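Local coordinates for protein chitinase A (Cycas revoluta, PDB 4MNK) that probably hydrolyses chitin as a family 18 glycoside hydrolase and binds oligomers of N-acetylglucosamine, at residues 34-39 against 71-76; 153-158 against 184-189. All coordinates share one frame; numbering follows the deposited sequence. Where two conformers were deposited one is given.

Both contacts are buried and join neighbouring parallel strands of the same barrel. Contact 1 pairs strands 30-36 and 70-77 at their C-terminal ends, where the glycan binds. Its chemistry is backbone bonding, one aromatic ring and a few aliphatic contacts. Contact 2 pairs strands 155-161 and 186-190. It runs from a hydrated, charged end at Arg153 and Asp185 into a buried part built on an indole face and leucine branches. Strand 114-119 lies between the two pairs, and its Asp116 bonds Ser74 of contact 1 and Thr157 of contact 2. The contacts also touch directly, with Leu72 CD2 3.8 Å from Thr157 OG1.

Contact 1: 34-39 against 71-76; sequences AFAELN and TLISIG
Ala36 and Ser74 make the first backbone bond of this contact. Ala36 N donates to Ser74 O at 2.8 Å. One step on, Gly76 N donates to Ala36 O at 3.0 Å. That bond is nearly straight, with 167° at the hydrogen. Ala36 is thus gripped through both its N-H and its carbonyl. Two CA-H...O contacts, Phe35 CA to Ser74 O and Ile75 CA to Ala36 O, support the pairing. Water 1 donates to Gly76 O at 2.8 Å and only weakly to Ala36 O.

The strands belong to a beta-alpha-beta unit of the TIM barrel of family 18, made of strand 30-36, helix 52-63 and strand 70-77. Residues 74-76 fall in the SXGG sequence motif of the family. At Gly76 phi is positive (112°). A CB there would clash with the carbonyl O of Ile75, so the backbone itself requires glycine.

The aromatic contact rests on Phe35, which follows a cis peptide bond. Its CG lies beside the backbone N, anti to the carbonyl carbon (chi1 -65°). The ring sits between Ala34 CB over one face and the Gly76 carbonyl group over the opposite face. Gly76 O is 3.3 Å from Phe35 CG. Ser74 OG meets the ring edge in plane, 3.3 Å from Phe35 CD1. That hydroxyl also hydrogen-bonds Asp116, in the DXDXE motif of the family. Two bound GlcNAc units touch Phe35.

The apolar contacts are between aliphatic carbons. Ala36 CB touches Ile73 CD1 at 4.0 Å and also meets Ile75 CG1. Both Ala36 and Ile73 also pack on Leu106 of helix 93-110. Leu38 comes in from the loop past the strand and sets CD1 against Ile75 CG2 at 3.8 Å and beside Gly76 CA.

Contact 2: 153-158 against 184-189; sequences RLLLTE and LDWVNV
Thr157 lays its methyl over the indole of Trp186. The two side chains run side by side and point the same way. Thr157 CG2 is 3.5 Å from the centroid of the five-membered ring and 14° off its normal, a CH-pi contact. Trp186 NE1 donates to Asn188 OD1 at 3.0 Å. This bond is bent, but the oxygen lies in the ring plane and so helps to set the indole's rotation. The Thr157 hydroxyl is taken by Asp116 and Tyr32, and Tyr32 OH also bonds Asn188 ND2.

Leu184 crosses Leu156 obliquely, with Leu184 CD1 4.1 Å from Leu156 CD2. Its other branch turns to Glu158, whose side chain it meets at about a right angle, Leu184 CD2 lying 3.6 Å from Glu158 CG. Val187 lies alongside Glu158.

These are neighbouring parallel strands of the TIM barrel, 155-161 and 186-190, and the axes of 155-158 and 186-189 are 31° apart. Asn188 N donates to Glu158 O at 2.9 Å. Trp186 N and O are buried and have no hydrogen-bond partner in the model.

Asp185 grips Leu156 twice. Asp185 N donates to Leu156 O at 2.8 Å. With CG beside its own backbone N (chi1 -65°), Asp185 brings OD2 to Leu156 N, also at 2.8 Å, accepting on the anti lone pair. Leu155 CD2 packs against the same carboxylate, crossing it at about a right angle. Water 2 links OD2 to Leu154 O and Arg153 NE. Water 3 accepts from Arg153 NH2 and donates weakly to Asp185 OD1.

Contact 1: 34-39 against 71-76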
ATOM      1  N   ALA A  34     -10.115   2.019   0.067  1.00  6.06           N
ATOM      2  CA  ALA A  34      -9.370   2.802  -0.925  1.00  6.31           C
ATOM      3  C   ALA A  34     -10.261   3.073  -2.145  1.00  6.32           C
ATOM      4  O   ALA A  34     -10.706   2.121  -2.778  1.00  6.47           O
ATOM      5  CB  ALA A  34      -8.110   2.043  -1.343  1.00  6.54           C
ATOM      6  N   PHE A  35     -10.546   4.329  -2.505  1.00  6.64           N
ATOM      7  CA  PHE A  35     -10.040   5.558  -1.895  1.00  6.87           C
ATOM      8  C   PHE A  35     -11.155   6.600  -1.851  1.00  7.21           C
ATOM      9  O   PHE A  35     -12.042   6.622  -2.714  1.00  7.56           O
ATOM     10  CB  PHE A  35      -8.924   6.172  -2.751  1.00  7.02           C
ATOM     11  CG  PHE A  35      -7.685   5.333  -2.865  1.00  6.82           C
ATOM     12  CD1 PHE A  35      -6.707   5.377  -1.877  1.00  6.98           C
ATOM     13  CD2 PHE A  35      -7.473   4.533  -3.986  1.00  7.52           C
ATOM     14  CE1 PHE A  35      -5.549   4.609  -1.983  1.00  7.33           C
ATOM     15  CE2 PHE A  35      -6.314   3.769  -4.108  1.00  7.76           C
ATOM     16  CZ  PHE A  35      -5.353   3.803  -3.104  1.00  7.29           C
ATOM     17  N   ALA A  36     -11.086   7.490  -0.866  1.00  7.20           N
ATOM     18  CA  ALA A  36     -11.829   8.741  -0.930  1.00  7.48           C
ATOM     19  C   ALA A  36     -11.083   9.674  -1.883  1.00  7.82           C
ATOM     20  O   ALA A  36      -9.859   9.567  -2.037  1.00  7.83           O
ATOM     21  CB  ALA A  36     -11.942   9.358   0.445  1.00  7.54           C
ATOM     22  N   GLU A  37     -11.821  10.582  -2.515  0.50  8.04           N
ATOM     23  CA  GLU A  37     -11.248  11.515  -3.485  0.50  8.39           C
ATOM     24  C   GLU A  37     -11.060  12.906  -2.881  0.50  8.25           C
ATOM     25  O   GLU A  37     -11.769  13.290  -1.946  0.50  8.09           O
ATOM     26  CB  GLU A  37     -12.115  11.581  -4.748  0.50  8.84           C
ATOM     27  CG  GLU A  37     -13.483  12.197  -4.537  0.50  9.79           C
ATOM     28  CD  GLU A  37     -14.360  12.117  -5.772  0.50 10.80           C
ATOM     29  OE1 GLU A  37     -15.135  13.064  -6.011  0.50 11.34           O
ATOM     30  OE2 GLU A  37     -14.271  11.109  -6.506  0.50 11.27           O
ATOM     31  N   LEU A  38     -10.095  13.651  -3.419  1.00  8.20           N
ATOM     32  CA  LEU A  38      -9.772  14.989  -2.921  1.00  8.44           C
ATOM     33  C   LEU A  38     -10.838  16.021  -3.264  1.00  8.50           C
ATOM     34  O   LEU A  38     -11.047  16.968  -2.508  1.00  8.44           O
ATOM     35  CB  LEU A  38      -8.401  15.439  -3.434  1.00  8.76           C
ATOM     36  CG  LEU A  38      -7.185  14.920  -2.655  1.00  9.92           C
ATOM     37  CD1 LEU A  38      -6.920  13.439  -2.912  1.00 11.71           C
ATOM     38  CD2 LEU A  38      -5.946  15.738  -2.977  1.00 11.06           C
ATOM     39  N   ASN A  39     -11.512  15.826  -4.398  1.00  8.65           N
ATOM     40  CA  ASN A  39     -12.614  16.695  -4.823  1.00  9.29           C
ATOM     41  C   ASN A  39     -12.195  18.165  -4.972  1.00  9.73           C
ATOM     42  O   ASN A  39     -12.778  19.063  -4.356  1.00  9.59           O
ATOM     43  CB  ASN A  39     -13.820  16.533  -3.876  1.00  9.21           C
ATOM     44  CG  ASN A  39     -15.065  17.266  -4.358  1.00  9.27           C
ATOM     45  OD1 ASN A  39     -15.253  17.493  -5.555  1.00  9.70           O
ATOM     46  ND2 ASN A  39     -15.925  17.637  -3.418  1.00 10.02           N
ATOM     47  N   THR A  71     -10.822   0.026  11.108  1.00  5.92           N
ATOM     48  CA  THR A  71     -10.785   0.453   9.714  1.00  5.65           C
ATOM     49  C   THR A  71     -10.264   1.873   9.559  1.00  5.50           C
ATOM     50  O   THR A  71     -10.370   2.699  10.472  1.00  5.51           O
ATOM     51  CB  THR A  71     -12.166   0.357   9.049  1.00  5.56           C
ATOM     52  OG1 THR A  71     -13.073   1.224   9.736  1.00  5.48           O
ATOM     53  CG2 THR A  71     -12.688  -1.077   9.064  1.00  5.84           C
ATOM     54  N   LEU A  72      -9.688   2.139   8.394  1.00  5.28           N
ATOM     55  CA  LEU A  72      -9.265   3.477   8.014  1.00  5.24           C
ATOM     56  C   LEU A  72      -9.734   3.736   6.597  1.00  5.16           C
ATOM     57  O   LEU A  72      -9.912   2.805   5.810  1.00  5.25           O
ATOM     58  CB  LEU A  72      -7.740   3.631   8.096  1.00  5.31           C
ATOM     59  CG  LEU A  72      -7.067   3.578   9.478  1.00  5.47           C
ATOM     60  CD1 LEU A  72      -6.802   2.148   9.948  1.00  6.76           C
ATOM     61  CD2 LEU A  72      -5.772   4.382   9.480  1.00  6.41           C
ATOM     62  N   ILE A  73      -9.957   5.001   6.277  1.00  5.13           N
ATOM     63  CA  ILE A  73     -10.271   5.377   4.908  1.00  5.74           C
ATOM     64  C   ILE A  73      -9.082   6.129   4.312  1.00  5.42           C
ATOM     65  O   ILE A  73      -8.572   7.083   4.905  1.00  5.63           O
ATOM     66  CB  ILE A  73     -11.621   6.146   4.800  1.00  6.20           C
ATOM     67  CG1 ILE A  73     -11.960   6.456   3.337  1.00  6.91           C
ATOM     68  CG2 ILE A  73     -11.635   7.391   5.691  1.00  6.59           C
ATOM     69  CD1 ILE A  73     -13.429   6.746   3.093  1.00  8.36           C
ATOM     70  N   SER A  74      -8.616   5.648   3.163  1.00  5.69           N
ATOM     71  CA  SER A  74      -7.466   6.230   2.484  1.00  5.89           C
ATOM     72  C   SER A  74      -7.911   7.262   1.455  1.00  5.96           C
ATOM     73  O   SER A  74      -8.830   7.018   0.669  1.00  6.21           O
ATOM     74  CB  SER A  74      -6.622   5.134   1.825  1.00  6.11           C
ATOM     75  OG  SER A  74      -5.465   5.673   1.211  1.00  6.71           O
ATOM     76  N   ILE A  75      -7.246   8.413   1.477  1.00  6.16           N
ATOM     77  CA  ILE A  75      -7.567   9.531   0.604  1.00  6.59           C
ATOM     78  C   ILE A  75      -6.480   9.669  -0.454  1.00  6.65           C
ATOM     79  O   ILE A  75      -5.292   9.766  -0.130  1.00  6.66           O
ATOM     80  CB  ILE A  75      -7.661  10.849   1.411  1.00  6.82           C
ATOM     81  CG1 ILE A  75      -8.747  10.741   2.487  1.00  7.35           C
ATOM     82  CG2 ILE A  75      -7.908  12.041   0.481  1.00  7.23           C
ATOM     83  CD1 ILE A  75      -8.609  11.758   3.613  1.00  9.10           C
ATOM     84  N   GLY A  76      -6.897   9.665  -1.716  1.00  6.97           N
ATOM     85  CA  GLY A  76      -5.986   9.877  -2.829  1.00  7.75           C
ATOM     86  C   GLY A  76      -5.798   8.637  -3.673  1.00  8.36           C
ATOM     87  O   GLY A  76      -6.737   8.161  -4.307  1.00  8.33           O
TER
HETATM   88  O   HOH W   1      -8.979   9.469  -5.345  1.00 12.72           O

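Contact 2: 153-158 against 184-189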
ATOM      1  N   ARG A 153      -8.771   9.634  19.505  1.00 13.32           N
ATOM      2  CA  ARG A 153      -8.401  10.322  18.276  1.00 12.06           C
ATOM      3  C   ARG A 153      -8.360   9.357  17.097  1.00 10.88           C
ATOM      4  O   ARG A 153      -8.033   8.175  17.241  1.00 10.53           O
ATOM      5  CB  ARG A 153      -7.086  11.111  18.413  1.00 12.44           C
ATOM      6  CG  ARG A 153      -5.806  10.298  18.399  1.00 13.33           C
ATOM      7  CD  ARG A 153      -4.598  11.218  18.300  1.00 14.64           C
ATOM      8  NE  ARG A 153      -3.335  10.486  18.376  1.00 15.75           N
ATOM      9  CZ  ARG A 153      -2.661  10.255  19.502  1.00 16.44           C
ATOM     10  NH1 ARG A 153      -3.119  10.696  20.669  1.00 16.63           N
ATOM     11  NH2 ARG A 153      -1.523   9.577  19.458  1.00 17.01           N
ATOM     12  N   LEU A 154      -8.732   9.873  15.933  1.00  9.44           N
ATOM     13  CA  LEU A 154      -8.589   9.135  14.693  1.00  8.37           C
ATOM     14  C   LEU A 154      -7.135   8.739  14.504  1.00  7.82           C
ATOM     15  O   LEU A 154      -6.224   9.510  14.820  1.00  7.33           O
ATOM     16  CB  LEU A 154      -9.044   9.998  13.517  1.00  8.45           C
ATOM     17  CG  LEU A 154     -10.546  10.250  13.384  1.00  8.25           C
ATOM     18  CD1 LEU A 154     -10.799  11.371  12.392  1.00  9.18           C
ATOM     19  CD2 LEU A 154     -11.279   8.975  12.970  1.00  8.21           C
ATOM     20  N   LEU A 155      -6.919   7.527  14.006  1.00  7.17           N
ATOM     21  CA  LEU A 155      -5.598   7.123  13.559  1.00  6.97           C
ATOM     22  C   LEU A 155      -5.236   7.925  12.316  1.00  6.75           C
ATOM     23  O   LEU A 155      -6.113   8.350  11.566  1.00  6.80           O
ATOM     24  CB  LEU A 155      -5.552   5.625  13.255  1.00  7.18           C
ATOM     25  CG  LEU A 155      -5.878   4.651  14.393  1.00  7.57           C
ATOM     26  CD1 LEU A 155      -6.036   3.246  13.845  1.00  8.76           C
ATOM     27  CD2 LEU A 155      -4.824   4.682  15.498  1.00  9.10           C
ATOM     28  N   LEU A 156      -3.942   8.145  12.115  1.00  6.54           N
ATOM     29  CA  LEU A 156      -3.456   8.819  10.924  1.00  6.46           C
ATOM     30  C   LEU A 156      -2.244   8.087  10.387  1.00  6.12           C
ATOM     31  O   LEU A 156      -1.245   7.916  11.089  1.00  6.30           O
ATOM     32  CB  LEU A 156      -3.111  10.284  11.215  1.00  6.63           C
ATOM     33  CG  LEU A 156      -2.611  11.089  10.010  1.00  6.97           C
ATOM     34  CD1 LEU A 156      -3.683  11.206   8.929  1.00  7.82           C
ATOM     35  CD2 LEU A 156      -2.115  12.461  10.441  1.00  7.88           C
ATOM     36  N   THR A 157      -2.344   7.643   9.139  1.00  5.86           N
ATOM     37  CA  THR A 157      -1.236   6.976   8.473  1.00  5.88           C
ATOM     38  C   THR A 157      -1.021   7.590   7.096  1.00  5.75           C
ATOM     39  O   THR A 157      -1.831   8.398   6.633  1.00  5.56           O
ATOM     40  CB  THR A 157      -1.461   5.437   8.364  1.00  5.85           C
ATOM     41  OG1 THR A 157      -2.568   5.156   7.497  1.00  5.93           O
ATOM     42  CG2 THR A 157      -1.732   4.830   9.733  1.00  6.48           C
ATOM     43  N   GLU A 158       0.087   7.239   6.458  1.00  5.83           N
ATOM     44  CA  GLU A 158       0.298   7.623   5.068  1.00  6.17           C
ATOM     45  C   GLU A 158       1.103   6.562   4.332  1.00  6.15           C
ATOM     46  O   GLU A 158       1.884   5.825   4.945  1.00  6.12           O
ATOM     47  CB  GLU A 158       0.986   8.989   4.955  1.00  6.42           C
ATOM     48  CG  GLU A 158       2.496   8.934   5.139  1.00  7.28           C
ATOM     49  CD  GLU A 158       3.155  10.295   5.176  1.00  8.00           C
ATOM     50  OE1 GLU A 158       4.350  10.366   4.818  1.00  9.57           O
ATOM     51  OE2 GLU A 158       2.493  11.283   5.560  1.00  8.94           O
ATOM     52  N   LEU A 184       2.055  10.844  13.068  1.00  9.24           N
ATOM     53  CA  LEU A 184       1.362   9.683  12.504  1.00  9.05           C
ATOM     54  C   LEU A 184       1.511   8.445  13.367  1.00  8.81           C
ATOM     55  O   LEU A 184       2.497   8.285  14.085  1.00  9.20           O
ATOM     56  CB  LEU A 184       1.893   9.373  11.100  1.00  9.24           C
ATOM     57  CG  LEU A 184       1.342  10.154   9.904  1.00  9.78           C
ATOM     58  CD1 LEU A 184       1.813  11.599   9.895  1.00 10.65           C
ATOM     59  CD2 LEU A 184       1.741   9.471   8.620  1.00 10.17           C
ATOM     60  N   ASP A 185       0.530   7.555  13.271  1.00  8.24           N
ATOM     61  CA  ASP A 185       0.576   6.294  14.000  1.00  8.10           C
ATOM     62  C   ASP A 185       1.523   5.291  13.355  1.00  7.89           C
ATOM     63  O   ASP A 185       2.214   4.552  14.056  1.00  8.28           O
ATOM     64  CB  ASP A 185      -0.831   5.733  14.152  1.00  8.38           C
ATOM     65  CG  ASP A 185      -1.694   6.620  15.007  1.00  8.69           C
ATOM     66  OD1 ASP A 185      -1.557   6.560  16.247  1.00 10.12           O
ATOM     67  OD2 ASP A 185      -2.484   7.403  14.443  1.00  8.31           O
ATOM     68  N   TRP A 186       1.556   5.283  12.025  1.00  7.38           N
ATOM     69  CA  TRP A 186       2.550   4.527  11.265  1.00  6.93           C
ATOM     70  C   TRP A 186       2.542   4.955   9.807  1.00  6.58           C
ATOM     71  O   TRP A 186       1.677   5.726   9.389  1.00  6.42           O
ATOM     72  CB  TRP A 186       2.346   3.009  11.393  1.00  7.05           C
ATOM     73  CG  TRP A 186       1.121   2.433  10.718  1.00  7.09           C
ATOM     74  CD1 TRP A 186       1.004   2.052   9.409  1.00  7.48           C
ATOM     75  CD2 TRP A 186      -0.133   2.129  11.337  1.00  7.57           C
ATOM     76  NE1 TRP A 186      -0.253   1.544   9.172  1.00  7.72           N
ATOM     77  CE2 TRP A 186      -0.972   1.581  10.339  1.00  7.78           C
ATOM     78  CE3 TRP A 186      -0.638   2.282  12.634  1.00  8.22           C
ATOM     79  CZ2 TRP A 186      -2.287   1.182  10.602  1.00  8.25           C
ATOM     80  CZ3 TRP A 186      -1.943   1.885  12.894  1.00  8.79           C
ATOM     81  CH2 TRP A 186      -2.753   1.346  11.880  1.00  8.76           C
ATOM     82  N   VAL A 187       3.519   4.465   9.049  1.00  6.41           N
ATOM     83  CA  VAL A 187       3.534   4.636   7.602  1.00  6.59           C
ATOM     84  C   VAL A 187       3.528   3.277   6.921  1.00  6.48           C
ATOM     85  O   VAL A 187       4.086   2.305   7.437  1.00  6.84           O
ATOM     86  CB  VAL A 187       4.730   5.490   7.091  1.00  6.62           C
ATOM     87  CG1 VAL A 187       4.647   6.905   7.634  1.00  7.11           C
ATOM     88  CG2 VAL A 187       6.078   4.843   7.431  1.00  7.11           C
ATOM     89  N   ASN A 188       2.879   3.232   5.766  1.00  6.21           N
ATOM     90  CA  ASN A 188       2.775   2.029   4.963  1.00  6.27           C
ATOM     91  C   ASN A 188       3.821   2.086   3.861  1.00  6.03           C
ATOM     92  O   ASN A 188       3.691   2.845   2.896  1.00  6.09           O
ATOM     93  CB  ASN A 188       1.357   1.905   4.406  1.00  6.68           C
ATOM     94  CG  ASN A 188       0.319   1.718   5.500  1.00  7.21           C
ATOM     95  OD1 ASN A 188       0.480   0.873   6.384  1.00  8.49           O
ATOM     96  ND2 ASN A 188      -0.746   2.511   5.452  1.00  8.78           N
ATOM     97  N   VAL A 189       4.876   1.294   4.034  1.00  5.98           N
ATOM     98  CA  VAL A 189       6.022   1.311   3.131  1.00  5.96           C
ATOM     99  C   VAL A 189       5.726   0.474   1.892  1.00  5.96           C
ATOM    100  O   VAL A 189       5.562  -0.743   1.978  1.00  6.00           O
ATOM    101  CB  VAL A 189       7.308   0.796   3.828  1.00  5.95           C
ATOM    102  CG1 VAL A 189       8.502   0.885   2.891  1.00  6.01           C
ATOM    103  CG2 VAL A 189       7.578   1.573   5.112  1.00  6.34           C
TER
HETATM  104  O   HOH W   2      -3.507   9.713  15.431  1.00 11.14           O
HETATM  105  O   HOH W   3      -0.366   9.093  16.865  1.00 23.65           O